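Local coordinates for Xaa-Pro Dipeptidase (PDB 2QS8), which probably acts as a metal-dependent carboxypeptidase of the amidohydrolase superfamily, with a magnesium ion and a methionine held in its active site, at residues K8-A13 with G43-N48; N35-I40 with K379-I384; A13-D18 with D58-P63; V101-G106 with D401-D406. All coordinates share one frame; numbering follows the deposited sequence.

Contact 1. Residues K8-A13 with G43-N48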
loop_
_atom_site.group_PDB
_atom_site.type_symbol
_atom_site.label_atom_id
_atom_site.label_comp_id
_atom_site.label_asym_id
_atom_site.label_seq_id
_atom_site.Cartn_x
_atom_site.Cartn_y
_atom_site.Cartn_z
ATOM N N LYS A 8 -6.920 47.749 -35.584
ATOM C CA LYS A 8 -7.794 46.584 -35.604
ATOM C C LYS A 8 -7.827 45.903 -36.971
ATOM O O LYS A 8 -7.384 46.458 -37.969
ATOM C CB LYS A 8 -9.215 47.000 -35.210
ATOM C CG LYS A 8 -9.289 47.845 -33.948
ATOM C CD LYS A 8 -10.728 48.137 -33.551
ATOM C CE LYS A 8 -10.777 48.887 -32.229
ATOM N NZ LYS A 8 -12.164 49.096 -31.755
ATOM N N THR A 9 -8.346 44.683 -37.012
ATOM C CA THR A 9 -8.463 43.963 -38.257
ATOM C C THR A 9 -9.932 43.794 -38.602
ATOM O O THR A 9 -10.752 43.455 -37.746
ATOM C CB THR A 9 -7.827 42.570 -38.171
ATOM O OG1 THR A 9 -6.425 42.701 -37.925
ATOM C CG2 THR A 9 -8.046 41.812 -39.465
ATOM N N LEU A 10 -10.257 44.034 -39.863
ATOM C CA LEU A 10 -11.628 43.877 -40.318
ATOM C C LEU A 10 -11.739 42.680 -41.245
ATOM O O LEU A 10 -10.931 42.517 -42.150
ATOM C CB LEU A 10 -12.106 45.124 -41.074
ATOM C CG LEU A 10 -13.462 44.927 -41.766
ATOM C CD1 LEU A 10 -14.581 44.915 -40.718
ATOM C CD2 LEU A 10 -13.690 46.037 -42.790
ATOM N N ILE A 11 -12.750 41.853 -41.017
ATOM C CA ILE A 11 -12.973 40.685 -41.854
ATOM C C ILE A 11 -14.372 40.739 -42.461
ATOM O O ILE A 11 -15.362 40.927 -41.748
ATOM C CB ILE A 11 -12.848 39.366 -41.050
ATOM C CG1 ILE A 11 -11.423 39.196 -40.530
ATOM C CG2 ILE A 11 -13.226 38.183 -41.922
ATOM C CD1 ILE A 11 -11.237 37.945 -39.704
ATOM N N HIS A 12 -14.437 40.585 -43.780
ATOM C CA HIS A 12 -15.702 40.567 -44.501
ATOM C C HIS A 12 -16.001 39.102 -44.752
ATOM O O HIS A 12 -15.335 38.449 -45.562
ATOM C CB HIS A 12 -15.579 41.309 -45.833
ATOM C CG HIS A 12 -15.732 42.794 -45.723
ATOM N ND1 HIS A 12 -15.460 43.645 -46.774
ATOM C CD2 HIS A 12 -16.158 43.578 -44.704
ATOM C CE1 HIS A 12 -15.710 44.889 -46.405
ATOM N NE2 HIS A 12 -16.133 44.875 -45.153
ATOM N N ALA A 13 -16.991 38.576 -44.047
ATOM C CA ALA A 13 -17.349 37.181 -44.207
ATOM C C ALA A 13 -18.576 36.978 -45.102
ATOM O O ALA A 13 -19.681 37.416 -44.770
ATOM C CB ALA A 13 -17.581 36.549 -42.841
ATOM N N GLY A 43 -23.559 43.395 -42.786
ATOM C CA GLY A 43 -23.123 43.972 -44.042
ATOM C C GLY A 43 -21.617 44.141 -44.075
ATOM O O GLY A 43 -20.927 43.856 -43.093
ATOM N N PHE A 44 -21.104 44.602 -45.207
ATOM C CA PHE A 44 -19.670 44.812 -45.354
ATOM C C PHE A 44 -19.364 46.283 -45.114
ATOM O O PHE A 44 -19.520 47.104 -46.011
ATOM C CB PHE A 44 -19.221 44.399 -46.762
ATOM C CG PHE A 44 -19.406 42.925 -47.060
ATOM C CD1 PHE A 44 -19.630 42.494 -48.362
ATOM C CD2 PHE A 44 -19.363 41.974 -46.043
ATOM C CE1 PHE A 44 -19.810 41.140 -48.652
ATOM C CE2 PHE A 44 -19.539 40.619 -46.327
ATOM C CZ PHE A 44 -19.768 40.202 -47.634
ATOM N N ILE A 45 -18.939 46.614 -43.899
ATOM C CA ILE A 45 -18.617 47.993 -43.566
ATOM C C ILE A 45 -17.327 48.420 -44.244
ATOM O O ILE A 45 -16.551 47.584 -44.703
ATOM C CB ILE A 45 -18.483 48.202 -42.042
ATOM C CG1 ILE A 45 -17.399 47.285 -41.468
ATOM C CG2 ILE A 45 -19.817 47.936 -41.368
ATOM C CD1 ILE A 45 -17.145 47.527 -39.979
ATOM N N SER A 46 -17.102 49.728 -44.307
ATOM C CA SER A 46 -15.914 50.269 -44.951
ATOM C C SER A 46 -14.633 49.749 -44.311
ATOM O O SER A 46 -14.556 49.621 -43.090
ATOM C CB SER A 46 -15.947 51.796 -44.895
ATOM O OG SER A 46 -17.134 52.301 -45.481
ATOM N N SER A 47 -13.626 49.478 -45.136
ATOM C CA SER A 47 -12.355 48.953 -44.650
ATOM C C SER A 47 -11.184 49.925 -44.753
ATOM O O SER A 47 -10.126 49.689 -44.173
ATOM C CB SER A 47 -12.004 47.676 -45.414
ATOM O OG SER A 47 -11.747 47.957 -46.779
ATOM N N ASN A 48 -11.374 51.013 -45.486
ATOM C CA ASN A 48 -10.333 52.018 -45.692
ATOM C C ASN A 48 -9.711 52.570 -44.409
ATOM O O ASN A 48 -8.591 53.081 -44.423
ATOM C CB ASN A 48 -10.905 53.179 -46.502
ATOM C CG ASN A 48 -11.681 52.711 -47.716
ATOM O OD1 ASN A 48 -11.109 52.177 -48.671
ATOM N ND2 ASN A 48 -12.998 52.899 -47.682
#

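Contact 2. Residues N35-I40 with K379-I384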
loop_
_atom_site.group_PDB
_atom_site.type_symbol
_atom_site.label_atom_id
_atom_site.label_comp_id
_atom_site.label_asym_id
_atom_site.label_seq_id
_atom_site.Cartn_x
_atom_site.Cartn_y
_atom_site.Cartn_z
ATOM N N ASN A 35 -6.252 40.015 -29.462
ATOM C CA ASN A 35 -6.623 38.607 -29.570
ATOM C C ASN A 35 -8.120 38.436 -29.305
ATOM O O ASN A 35 -8.608 37.321 -29.113
ATOM C CB ASN A 35 -5.809 37.778 -28.573
ATOM C CG ASN A 35 -6.124 38.123 -27.129
ATOM O OD1 ASN A 35 -6.727 39.157 -26.833
ATOM N ND2 ASN A 35 -5.708 37.257 -26.218
ATOM N N ILE A 36 -8.841 39.555 -29.317
ATOM C CA ILE A 36 -10.279 39.557 -29.054
ATOM C C ILE A 36 -11.154 39.986 -30.229
ATOM O O ILE A 36 -10.759 40.807 -31.051
ATOM C CB ILE A 36 -10.602 40.502 -27.865
ATOM C CG1 ILE A 36 -9.822 40.070 -26.626
ATOM C CG2 ILE A 36 -12.099 40.496 -27.563
ATOM C CD1 ILE A 36 -10.153 38.664 -26.156
ATOM N N ILE A 37 -12.354 39.419 -30.294
ATOM C CA ILE A 37 -13.329 39.787 -31.308
ATOM C C ILE A 37 -14.054 40.962 -30.643
ATOM O O ILE A 37 -14.842 40.765 -29.723
ATOM C CB ILE A 37 -14.325 38.638 -31.576
ATOM C CG1 ILE A 37 -13.587 37.444 -32.182
ATOM C CG2 ILE A 37 -15.434 39.104 -32.498
ATOM C CD1 ILE A 37 -14.441 36.205 -32.328
ATOM N N SER A 38 -13.760 42.180 -31.092
ATOM C CA SER A 38 -14.355 43.382 -30.507
ATOM C C SER A 38 -15.733 43.782 -31.026
ATOM O O SER A 38 -16.473 44.484 -30.345
ATOM C CB SER A 38 -13.403 44.567 -30.667
ATOM O OG SER A 38 -13.112 44.797 -32.028
ATOM N N ASP A 39 -16.092 43.352 -32.228
ATOM C CA ASP A 39 -17.396 43.727 -32.741
ATOM C C ASP A 39 -17.862 42.874 -33.916
ATOM O O ASP A 39 -17.065 42.231 -34.593
ATOM C CB ASP A 39 -17.384 45.203 -33.139
ATOM C CG ASP A 39 -18.749 45.854 -33.020
ATOM O OD1 ASP A 39 -18.885 47.008 -33.483
ATOM O OD2 ASP A 39 -19.678 45.223 -32.465
ATOM N N ILE A 40 -19.170 42.881 -34.146
ATOM C CA ILE A 40 -19.773 42.114 -35.228
ATOM C C ILE A 40 -20.920 42.931 -35.792
ATOM O O ILE A 40 -21.967 43.056 -35.163
ATOM C CB ILE A 40 -20.331 40.768 -34.715
ATOM C CG1 ILE A 40 -19.215 39.969 -34.040
ATOM C CG2 ILE A 40 -20.942 39.981 -35.867
ATOM C CD1 ILE A 40 -19.702 38.746 -33.323
ATOM N N LYS A 379 -15.240 37.234 -27.063
ATOM C CA LYS A 379 -14.479 35.984 -27.087
ATOM C C LYS A 379 -13.151 36.103 -27.813
ATOM O O LYS A 379 -12.912 37.081 -28.519
ATOM C CB LYS A 379 -15.308 34.864 -27.717
ATOM C CG LYS A 379 -16.419 34.364 -26.810
ATOM C CD LYS A 379 -16.949 33.019 -27.268
ATOM C CE LYS A 379 -17.983 32.475 -26.293
ATOM N NZ LYS A 379 -18.489 31.134 -26.706
ATOM N N LEU A 380 -12.285 35.112 -27.628
ATOM C CA LEU A 380 -10.977 35.106 -28.274
ATOM C C LEU A 380 -11.122 34.926 -29.782
ATOM O O LEU A 380 -12.000 34.193 -30.260
ATOM C CB LEU A 380 -10.098 33.995 -27.684
ATOM C CG LEU A 380 -9.690 34.158 -26.208
ATOM C CD1 LEU A 380 -8.935 32.917 -25.720
ATOM C CD2 LEU A 380 -8.814 35.392 -26.050
ATOM N N ALA A 381 -10.252 35.600 -30.527
ATOM C CA ALA A 381 -10.267 35.563 -31.983
ATOM C C ALA A 381 -9.650 34.316 -32.621
ATOM O O ALA A 381 -8.523 34.345 -33.122
ATOM C CB ALA A 381 -9.592 36.821 -32.540
ATOM N N ASP A 382 -10.405 33.223 -32.586
ATOM C CA ASP A 382 -10.001 31.961 -33.189
ATOM C C ASP A 382 -11.019 31.718 -34.303
ATOM O O ASP A 382 -12.168 31.357 -34.035
ATOM C CB ASP A 382 -10.063 30.826 -32.159
ATOM C CG ASP A 382 -8.800 30.724 -31.315
ATOM O OD1 ASP A 382 -8.034 31.711 -31.247
ATOM O OD2 ASP A 382 -8.578 29.650 -30.709
ATOM N N LEU A 383 -10.601 31.933 -35.547
ATOM C CA LEU A 383 -11.502 31.761 -36.682
ATOM C C LEU A 383 -10.885 31.043 -37.875
ATOM O O LEU A 383 -9.678 31.105 -38.110
ATOM C CB LEU A 383 -12.019 33.123 -37.170
ATOM C CG LEU A 383 -12.559 34.151 -36.174
ATOM C CD1 LEU A 383 -11.394 34.890 -35.533
ATOM C CD2 LEU A 383 -13.478 35.139 -36.902
ATOM N N ILE A 384 -11.735 30.371 -38.636
ATOM C CA ILE A 384 -11.291 29.676 -39.827
ATOM C C ILE A 384 -12.252 30.031 -40.956
ATOM O O ILE A 384 -13.342 30.560 -40.716
ATOM C CB ILE A 384 -11.298 28.139 -39.640
ATOM C CG1 ILE A 384 -12.731 27.647 -39.431
ATOM C CG2 ILE A 384 -10.423 27.754 -38.455
ATOM C CD1 ILE A 384 -12.886 26.136 -39.543
#

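Contact 3. Residues A13-D18 with D58-P63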
loop_
_atom_site.group_PDB
_atom_site.type_symbol
_atom_site.label_atom_id
_atom_site.label_comp_id
_atom_site.label_asym_id
_atom_site.label_seq_id
_atom_site.Cartn_x
_atom_site.Cartn_y
_atom_site.Cartn_z
ATOM N N ALA A 13 -16.991 38.576 -44.047
ATOM C CA ALA A 13 -17.349 37.181 -44.207
ATOM C C ALA A 13 -18.576 36.978 -45.102
ATOM O O ALA A 13 -19.681 37.416 -44.770
ATOM C CB ALA A 13 -17.581 36.549 -42.841
ATOM N N GLY A 14 -18.359 36.308 -46.234
ATOM C CA GLY A 14 -19.438 36.032 -47.163
ATOM C C GLY A 14 -20.556 35.372 -46.398
ATOM O O GLY A 14 -21.699 35.834 -46.415
ATOM N N LYS A 15 -20.213 34.286 -45.717
ATOM C CA LYS A 15 -21.162 33.551 -44.899
ATOM C C LYS A 15 -20.549 33.341 -43.517
ATOM O O LYS A 15 -19.323 33.344 -43.363
ATOM C CB LYS A 15 -21.515 32.216 -45.554
ATOM C CG LYS A 15 -22.276 32.379 -46.859
ATOM C CD LYS A 15 -22.957 31.091 -47.262
ATOM C CE LYS A 15 -23.880 31.303 -48.453
ATOM N NZ LYS A 15 -24.666 30.066 -48.737
ATOM N N LEU A 16 -21.397 33.176 -42.510
ATOM C CA LEU A 16 -20.901 33.002 -41.156
ATOM C C LEU A 16 -21.679 32.012 -40.301
ATOM O O LEU A 16 -22.883 32.171 -40.089
ATOM C CB LEU A 16 -20.873 34.348 -40.432
ATOM C CG LEU A 16 -20.559 34.306 -38.927
ATOM C CD1 LEU A 16 -19.089 33.970 -38.725
ATOM C CD2 LEU A 16 -20.873 35.653 -38.279
ATOM N N ILE A 17 -20.974 30.983 -39.831
ATOM C CA ILE A 17 -21.538 29.994 -38.925
ATOM C C ILE A 17 -20.861 30.422 -37.621
ATOM O O ILE A 17 -19.654 30.241 -37.455
ATOM C CB ILE A 17 -21.125 28.560 -39.315
ATOM C CG1 ILE A 17 -21.639 28.240 -40.723
ATOM C CG2 ILE A 17 -21.691 27.557 -38.315
ATOM C CD1 ILE A 17 -21.255 26.866 -41.221
ATOM N N ASP A 18 -21.626 31.010 -36.709
ATOM C CA ASP A 18 -21.048 31.512 -35.471
ATOM C C ASP A 18 -20.891 30.547 -34.298
ATOM O O ASP A 18 -20.218 30.877 -33.327
ATOM C CB ASP A 18 -21.792 32.779 -35.008
ATOM C CG ASP A 18 -23.190 32.499 -34.468
ATOM O OD1 ASP A 18 -23.595 31.326 -34.359
ATOM O OD2 ASP A 18 -23.892 33.478 -34.140
ATOM N N ASP A 58 -16.005 35.627 -50.368
ATOM C CA ASP A 58 -16.239 34.403 -51.126
ATOM C C ASP A 58 -16.030 33.147 -50.271
ATOM O O ASP A 58 -15.993 32.033 -50.788
ATOM C CB ASP A 58 -15.318 34.381 -52.351
ATOM C CG ASP A 58 -13.841 34.438 -51.982
ATOM O OD1 ASP A 58 -13.477 35.180 -51.040
ATOM O OD2 ASP A 58 -13.035 33.751 -52.641
ATOM N N HIS A 59 -15.919 33.339 -48.959
ATOM C CA HIS A 59 -15.705 32.242 -48.017
ATOM C C HIS A 59 -16.785 32.157 -46.943
ATOM O O HIS A 59 -17.556 33.093 -46.730
ATOM C CB HIS A 59 -14.374 32.415 -47.297
ATOM C CG HIS A 59 -13.176 32.290 -48.182
ATOM N ND1 HIS A 59 -12.444 31.127 -48.282
ATOM C CD2 HIS A 59 -12.564 33.193 -48.984
ATOM C CE1 HIS A 59 -11.429 31.319 -49.105
ATOM N NE2 HIS A 59 -11.478 32.564 -49.545
ATOM N N THR A 60 -16.824 31.010 -46.271
ATOM C CA THR A 60 -17.733 30.786 -45.166
ATOM C C THR A 60 -16.801 30.750 -43.960
ATOM O O THR A 60 -15.853 29.965 -43.926
ATOM C CB THR A 60 -18.468 29.442 -45.274
ATOM O OG1 THR A 60 -19.364 29.468 -46.396
ATOM C CG2 THR A 60 -19.253 29.159 -43.994
ATOM N N VAL A 61 -17.052 31.628 -42.995
ATOM C CA VAL A 61 -16.237 31.709 -41.794
ATOM C C VAL A 61 -16.890 30.917 -40.663
ATOM O O VAL A 61 -18.120 30.887 -40.534
ATOM C CB VAL A 61 -16.050 33.188 -41.352
ATOM C CG1 VAL A 61 -15.319 33.252 -40.020
ATOM C CG2 VAL A 61 -15.274 33.955 -42.419
ATOM N N LEU A 62 -16.060 30.253 -39.863
ATOM C CA LEU A 62 -16.547 29.481 -38.726
ATOM C C LEU A 62 -15.600 29.715 -37.552
ATOM O O LEU A 62 -14.500 30.246 -37.721
ATOM C CB LEU A 62 -16.575 27.978 -39.044
ATOM C CG LEU A 62 -17.151 27.478 -40.374
ATOM C CD1 LEU A 62 -16.066 27.513 -41.435
ATOM C CD2 LEU A 62 -17.672 26.061 -40.222
ATOM N N PRO A 63 -16.028 29.362 -36.336
ATOM C CA PRO A 63 -15.084 29.588 -35.244
ATOM C C PRO A 63 -14.060 28.451 -35.309
ATOM O O PRO A 63 -14.306 27.447 -35.976
ATOM C CB PRO A 63 -15.971 29.545 -33.999
ATOM C CG PRO A 63 -17.100 28.663 -34.394
ATOM C CD PRO A 63 -17.363 28.997 -35.838
#

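Contact 4. Residues V101-G106 with D401-D406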
loop_
_atom_site.group_PDB
_atom_site.type_symbol
_atom_site.label_atom_id
_atom_site.label_comp_id
_atom_site.label_asym_id
_atom_site.label_seq_id
_atom_site.Cartn_x
_atom_site.Cartn_y
_atom_site.Cartn_z
ATOM N N VAL A 101 -0.034 20.276 -38.793
ATOM C CA VAL A 101 -0.955 19.921 -39.864
ATOM C C VAL A 101 -2.406 19.909 -39.380
ATOM O O VAL A 101 -3.328 20.169 -40.153
ATOM C CB VAL A 101 -0.627 18.530 -40.492
ATOM C CG1 VAL A 101 0.803 18.512 -41.014
ATOM C CG2 VAL A 101 -0.849 17.423 -39.472
ATOM N N THR A 102 -2.600 19.607 -38.100
ATOM C CA THR A 102 -3.935 19.564 -37.526
ATOM C C THR A 102 -4.456 20.987 -37.380
ATOM O O THR A 102 -5.627 21.272 -37.628
ATOM C CB THR A 102 -3.920 18.878 -36.144
ATOM O OG1 THR A 102 -3.495 17.512 -36.282
ATOM C CG2 THR A 102 -5.310 18.904 -35.525
ATOM N N PHE A 103 -3.552 21.868 -36.980
ATOM C CA PHE A 103 -3.839 23.276 -36.778
ATOM C C PHE A 103 -4.150 23.906 -38.127
ATOM O O PHE A 103 -5.134 24.624 -38.271
ATOM C CB PHE A 103 -2.617 23.936 -36.117
ATOM C CG PHE A 103 -2.727 25.426 -35.949
ATOM C CD1 PHE A 103 -3.766 25.990 -35.219
ATOM C CD2 PHE A 103 -1.763 26.263 -36.493
ATOM C CE1 PHE A 103 -3.839 27.374 -35.030
ATOM C CE2 PHE A 103 -1.828 27.643 -36.310
ATOM C CZ PHE A 103 -2.869 28.200 -35.577
ATOM N N LYS A 104 -3.319 23.605 -39.118
ATOM C CA LYS A 104 -3.497 24.137 -40.459
ATOM C C LYS A 104 -4.783 23.646 -41.119
ATOM O O LYS A 104 -5.297 24.286 -42.026
ATOM C CB LYS A 104 -2.289 23.769 -41.315
ATOM C CG LYS A 104 -2.409 24.118 -42.793
ATOM C CD LYS A 104 -1.212 23.573 -43.579
ATOM C CE LYS A 104 -1.350 23.802 -45.083
ATOM N NZ LYS A 104 -0.208 23.196 -45.849
ATOM N N SER A 105 -5.314 22.516 -40.670
ATOM C CA SER A 105 -6.546 22.000 -41.256
ATOM C C SER A 105 -7.791 22.663 -40.642
ATOM O O SER A 105 -8.925 22.344 -41.007
ATOM C CB SER A 105 -6.623 20.479 -41.089
ATOM O OG SER A 105 -6.982 20.109 -39.768
ATOM N N GLY A 106 -7.575 23.583 -39.707
ATOM C CA GLY A 106 -8.697 24.265 -39.089
ATOM C C GLY A 106 -8.939 24.034 -37.602
ATOM O O GLY A 106 -9.790 24.698 -37.014
ATOM N N ASP A 401 -8.881 26.948 -45.704
ATOM C CA ASP A 401 -7.730 27.681 -46.221
ATOM C C ASP A 401 -7.353 28.934 -45.434
ATOM O O ASP A 401 -6.446 29.675 -45.824
ATOM C CB ASP A 401 -7.964 28.038 -47.694
ATOM C CG ASP A 401 -9.072 29.062 -47.883
ATOM O OD1 ASP A 401 -10.147 28.906 -47.265
ATOM O OD2 ASP A 401 -8.865 30.022 -48.653
ATOM N N VAL A 402 -8.044 29.173 -44.324
ATOM C CA VAL A 402 -7.742 30.329 -43.494
ATOM C C VAL A 402 -7.828 29.925 -42.035
ATOM O O VAL A 402 -8.825 29.358 -41.594
ATOM C CB VAL A 402 -8.728 31.518 -43.765
ATOM C CG1 VAL A 402 -8.495 32.647 -42.757
ATOM C CG2 VAL A 402 -8.524 32.058 -45.169
ATOM N N VAL A 403 -6.780 30.213 -41.284
ATOM C CA VAL A 403 -6.765 29.872 -39.875
ATOM C C VAL A 403 -6.215 31.042 -39.084
ATOM O O VAL A 403 -5.077 31.462 -39.300
ATOM C CB VAL A 403 -5.886 28.624 -39.597
ATOM C CG1 VAL A 403 -5.886 28.303 -38.110
ATOM C CG2 VAL A 403 -6.391 27.436 -40.403
ATOM N N ILE A 404 -7.042 31.568 -38.183
ATOM C CA ILE A 404 -6.656 32.679 -37.321
ATOM C C ILE A 404 -6.732 32.199 -35.883
ATOM O O ILE A 404 -7.724 31.610 -35.470
ATOM C CB ILE A 404 -7.597 33.891 -37.483
ATOM C CG1 ILE A 404 -7.550 34.387 -38.934
ATOM C CG2 ILE A 404 -7.171 35.000 -36.536
ATOM C CD1 ILE A 404 -8.527 35.509 -39.258
ATOM N N LYS A 405 -5.678 32.449 -35.125
ATOM C CA LYS A 405 -5.644 32.021 -33.737
ATOM C C LYS A 405 -5.129 33.155 -32.873
ATOM O O LYS A 405 -4.065 33.712 -33.136
ATOM C CB LYS A 405 -4.731 30.807 -33.590
ATOM C CG LYS A 405 -4.527 30.346 -32.156
ATOM C CD LYS A 405 -3.237 29.544 -32.064
ATOM C CE LYS A 405 -2.857 29.236 -30.641
ATOM N NZ LYS A 405 -1.500 28.645 -30.604
ATOM N N ASP A 406 -5.903 33.486 -31.844
ATOM C CA ASP A 406 -5.565 34.562 -30.926
ATOM C C ASP A 406 -5.401 35.887 -31.671
ATOM O O ASP A 406 -4.512 36.682 -31.364
ATOM C CB ASP A 406 -4.282 34.215 -30.162
ATOM C CG ASP A 406 -4.279 34.760 -28.747
ATOM O OD1 ASP A 406 -5.267 34.521 -28.010
ATOM O OD2 ASP A 406 -3.286 35.417 -28.367
#

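Contact 1. Residues K8-A13 with G43-N48
The strand residues L10-A13 and the loop residues F44-S47 run in nearly opposite directions, 153° apart end to end, with H12 CA 5.9 Å from F44 CA and no backbone-to-backbone hydrogen bond between them. H12 carries the contact. Its CB points toward the loop, and its CG stands beside the backbone N, anti to the carbonyl carbon, so that the imidazole lies over F44. F44 CB sits over the centre of the imidazole face, 3.6 Å from its centroid, and the two rings form an offset stack with centroids 4.7 Å apart and planes at 29°. At the edge of the imidazole, and in its plane, H12 NE2 donates to I45 O at 2.8 Å, meeting a carbonyl lone pair although the N-H is somewhat bent (143°). H12 ND1 is hydrogen-bonded to the hydroxyl of Y53, so both ring nitrogens are held and the rotation of the ring is fixed. In the fold, this loop joins strands 36-42 and 52-56 of the small β-rich domain and runs alongside strand 9-16, on the side to which L10 and H12 point; S29 OG ties it down at G43 O and I45 N. Farther along, the branches of L10 divide their work: CD1 packs on I45 CD1 at 3.7 Å, and CD2 meets S47 CB at 3.5 Å. Toward the strand end, A13 O lies in the plane of the F44 ring at its edge, 3.6 Å from CE2.

Contact 2. Residues N35-I40 with K379-I384
The flat groups here are peptide planes and one carboxamide, with no aromatic ring among them. A381 N reaches N35 O from above the carbonyl plane, 41° out of it, at 2.8 Å and along a nearly straight N-H, while L380 CA makes a CA-H...O contact with the same oxygen. The K379 carbonyl is met differently: I37 N arrives almost along the C=O axis, at 3.0 Å. In the N35 carboxamide, ND2 lies 3.6 Å from L380 CD2, the two side chains running alongside each other in the same direction; the amide also has a weak hydrogen bond to D406.

The two backbone bonds flank I36 and L380, which form a single bridge. The CB atoms of both point away overall, yet the branch tips turn back and I36 CD1 touches L380 CD2 at 3.5 Å. The I37 side chain runs alongside residues 379-381, its CG1 3.8 Å from A381 CA and its CD1 3.8 Å from L380 O. An alanine here would remove CG1 and CD1 from beside A381 CA and L380 O, and would probably loosen the packing around this single bridge. A381 is the centre of an inverse gamma turn, closed by D382 N on L380 O at 3.0 Å, while S38 and D39 form a classic β bulge opposite V31. Joining an early strand to a segment near the C-terminus is characteristic of the small β-sandwich domain that many amidohydrolases build from both chain ends beside their barrel.

Contact 3. Residues A13-D18 with D58-P63
V61 is at the apolar centre, gripped through both methyls: CG2 meets A13 CB at 3.5 Å, and CG1, anti to the backbone N, faces L16 CD1 at 4.1 Å. L383 covers V61 from the adjoining strand, and L16 continues onto I28 and I30. On the other side of the strand pair, I17 and L62 lie side by side and point the same way, I17 CD1 to L62 CD2 at 3.8 Å; T60 CG2 also borders I17 CD1, and M352 and I355 of helix 351-357 close over this group.

Outward from these side chains, the backbones pair in parallel, K15 opposite T60 and L16 opposite V61. K15 O accepts V61 N at 2.9 Å from above its carbonyl plane, whereas I17 N approaches V61 O nearly along the C=O axis. The third bond, K15 N to H59 O at 3.1 Å, lies in the carbonyl plane. G14 is close to H59 here: a CB at G14 would stand 3.0 Å from H59 O and clash. At the far end P63, which has no N-H to give, sets its CD 3.1 Å from I17 O.

At the polar edge, T60 OG1 touches the aliphatic K15 CB while hydrogen-bonding G388 O, and D18 OD1 takes the backbone N of K20 and of S21. Strand 60-67 then runs on to pair in parallel with strand 107-112, and a few residues later the chain supplies H69 and H71 to the magnesium, the His-X-His arrangement of the amidohydrolase TIM barrel.

Contact 4. Residues V101-G106 with D401-D406
V403 and K405, neighbours on one face of their strand, meet the F103 ring from two directions. V403 CG1 lies over a ring face, displaced toward the rim, 4.2 Å from the centroid in a CH-pi contact. K405 CB is at the ring edge, in its plane, while the extended chain crosses F103 at about a right angle and puts CD 3.7 Å from CE1. V403 CG2 turns instead to the helix end, 3.7 Å from both F103 O and K104 O. F103 reaches the strand because its CG is anti to the backbone N (chi1 175°). An alanine here would take the ring away from V403 CG1 and the K405 methylenes, and would probably weaken the hold between helix and strand.

Farther out, a Schellman motif ends the helix: G106 N bonds F103 O at 3.0 Å, and G106 has a positive phi (115°). S105 OG adds a bond to T102 O. Y410 sets its ring edge-to-face with that of F103, and the K405 ammonium is drawn off to G134 O. With no hydrogen bond crossing between the two segments, their adhesion rests on van der Waals and CH-pi contact, the lysine contributing its hydrocarbon and spending its charge elsewhere.

Contacts 3 and 4 are buried, whereas contacts 1 and 2 are partly exposed, and contact 1 lies farthest out, about 33 Å from the chain's centre to its own. Contacts 1 and 3 share strand 9-16 and A13, but contact 1 attaches a loop through a histidine, while contact 3 pairs backbones in parallel. Segment 379-384 joins contact 2 to contacts 3 and 4: I384 O probably bonds L62 N of contact 3, and L383 O probably bonds I404 N of contact 4. Contact 2 relies on backbone bonds between distant parts of the sequence. Contact 4, nearest the centre, is the one holding a helix, and it does so without polar bonds across.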